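Local coordinates for protein ATP-dependent helicase FUN30 (Saccharomyces cerevisiae S288c, PDB 5GN1) that hydrolyses ATP to remodel nucleosomes, promoting DNA end resection at double-strand breaks, and is required for heterochromatin organization, at residues 179-184 / 218-223. Residues are numbered along the deposited sequence; the frame is centred on the assembly and turned at random.
Sequences DEWMQS and LEMVLS
Residues Trp181 and Met182 of a short 3-10 turn pack against Met220 and Val221 on helix 212-224. The backbones come closest at Met182 and Val221, whose CA atoms are 6.0 Å apart. Within the turn, Met182 N hydrogen-bonds to Asp179 O at 3.0 Å. Ser184 then N-caps helix 185-200 through its OG.

Trp181 covers the largest share of the contact. Its indole lies between Asp179 CA on one face and the Met220 side chain on the other. Met220 CE sits 3.4 Å from the centroid of the Trp181 six-membered ring, 8° off the normal, a CH-pi contact. Met220 SD lies over the same face, 4.2 Å from the centroid of the Trp181 six-membered ring, a Met-aromatic contact. The bend at chi3 of Met220 (69°) folds the methyl back onto the ring.

This part of Fun30 is the C-terminal RecA-like lobe of its SNF2-family ATPase. The contact joins the loop leading into helix 185-200 to helix 212-224, which follows strand 205-209 of the parallel sheet.

Trp181 NE1 donates a hydrogen bond to Thr224 OG1, and Trp181 O accepts one from His113 NE2. The Val221 CG2 methyl packs against the carbonyl oxygen Trp181 O at 3.4 Å. Met182 SD makes an apolar contact with Val221 CG1 at 4.0 Å. A leucine in place of Trp181 would probably strip Met220 of its aromatic platform and leave Thr224 without its indole donor. Val221 also touches Ile187 of helix 185-200.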
# COMPACT_ATOMS: atom_id res chain seq x y z
N ASP A 179 2.39 -16.45 7.78
CA ASP A 179 2.49 -15.06 8.26
C ASP A 179 3.32 -14.19 7.32
O ASP A 179 3.99 -13.25 7.76
CB ASP A 179 3.08 -15.01 9.67
CG ASP A 179 2.06 -15.33 10.73
OD1 ASP A 179 0.92 -15.69 10.38
OD2 ASP A 179 2.39 -15.21 11.93
N GLU A 180 3.25 -14.46 6.01
CA GLU A 180 4.03 -13.68 5.05
C GLU A 180 3.61 -12.22 5.02
O GLU A 180 4.41 -11.34 4.68
CB GLU A 180 3.91 -14.30 3.65
CG GLU A 180 4.59 -15.66 3.47
CD GLU A 180 3.70 -16.85 3.79
OE1 GLU A 180 2.70 -16.70 4.54
OE2 GLU A 180 4.01 -17.96 3.29
N TRP A 181 2.35 -11.92 5.39
CA TRP A 181 1.89 -10.54 5.44
C TRP A 181 2.56 -9.74 6.55
O TRP A 181 2.52 -8.50 6.49
CB TRP A 181 0.37 -10.51 5.63
CG TRP A 181 -0.13 -11.44 6.70
CD1 TRP A 181 -0.35 -11.13 8.02
CD2 TRP A 181 -0.48 -12.82 6.54
NE1 TRP A 181 -0.83 -12.24 8.69
CE2 TRP A 181 -0.90 -13.29 7.81
CE3 TRP A 181 -0.46 -13.71 5.46
CZ2 TRP A 181 -1.31 -14.62 8.02
CZ3 TRP A 181 -0.87 -15.03 5.66
CH2 TRP A 181 -1.29 -15.47 6.94
N MET A 182 3.18 -10.39 7.54
CA MET A 182 3.95 -9.68 8.55
C MET A 182 5.35 -9.29 8.08
O MET A 182 5.98 -8.45 8.73
CB MET A 182 4.10 -10.52 9.83
CG MET A 182 2.80 -11.08 10.37
SD MET A 182 1.66 -9.75 10.78
CE MET A 182 2.41 -9.09 12.28
N GLN A 183 5.84 -9.86 6.98
CA GLN A 183 7.25 -9.70 6.59
C GLN A 183 7.43 -8.46 5.71
O GLN A 183 7.53 -8.54 4.48
CB GLN A 183 7.76 -10.95 5.90
CG GLN A 183 7.82 -12.17 6.80
CD GLN A 183 8.30 -13.38 6.03
OE1 GLN A 183 9.43 -13.40 5.52
NE2 GLN A 183 7.46 -14.40 5.94
N SER A 184 7.51 -7.31 6.37
CA SER A 184 7.82 -6.04 5.74
C SER A 184 8.41 -5.13 6.80
O SER A 184 8.00 -5.19 7.96
CB SER A 184 6.58 -5.40 5.12
OG SER A 184 6.77 -4.02 4.90
N LEU A 218 -3.19 -5.05 5.41
CA LEU A 218 -3.24 -4.68 6.82
C LEU A 218 -4.33 -5.42 7.56
O LEU A 218 -4.21 -5.66 8.76
CB LEU A 218 -3.44 -3.16 6.96
CG LEU A 218 -2.24 -2.26 6.71
CD1 LEU A 218 -2.62 -0.79 6.83
CD2 LEU A 218 -1.11 -2.60 7.68
N GLU A 219 -5.41 -5.80 6.86
CA GLU A 219 -6.47 -6.53 7.55
C GLU A 219 -5.94 -7.85 8.11
O GLU A 219 -6.27 -8.23 9.24
CB GLU A 219 -7.65 -6.76 6.59
CG GLU A 219 -8.40 -5.47 6.23
CD GLU A 219 -9.73 -5.76 5.53
OE1 GLU A 219 -10.14 -6.93 5.55
OE2 GLU A 219 -10.36 -4.85 4.97
N MET A 220 -5.07 -8.54 7.36
CA MET A 220 -4.50 -9.78 7.88
C MET A 220 -3.47 -9.50 8.97
O MET A 220 -3.40 -10.24 9.95
CB MET A 220 -3.87 -10.60 6.75
CG MET A 220 -4.87 -11.06 5.72
SD MET A 220 -4.21 -12.47 4.81
CE MET A 220 -4.21 -13.72 6.10
N VAL A 221 -2.67 -8.44 8.80
CA VAL A 221 -1.71 -8.03 9.83
C VAL A 221 -2.43 -7.78 11.16
O VAL A 221 -2.02 -8.28 12.21
CB VAL A 221 -0.93 -6.78 9.37
CG1 VAL A 221 -0.08 -6.19 10.51
CG2 VAL A 221 -0.05 -7.09 8.15
N LEU A 222 -3.50 -6.99 11.13
CA LEU A 222 -4.15 -6.61 12.38
C LEU A 222 -4.80 -7.82 13.04
O LEU A 222 -4.78 -7.93 14.28
CB LEU A 222 -5.16 -5.48 12.13
CG LEU A 222 -4.52 -4.17 11.62
CD1 LEU A 222 -5.53 -3.04 11.40
CD2 LEU A 222 -3.39 -3.71 12.55
N SER A 223 -5.34 -8.75 12.24
CA SER A 223 -5.90 -9.98 12.79
C SER A 223 -4.82 -10.83 13.44
O SER A 223 -5.03 -11.37 14.54
CB SER A 223 -6.60 -10.77 11.68
OG SER A 223 -7.09 -12.02 12.16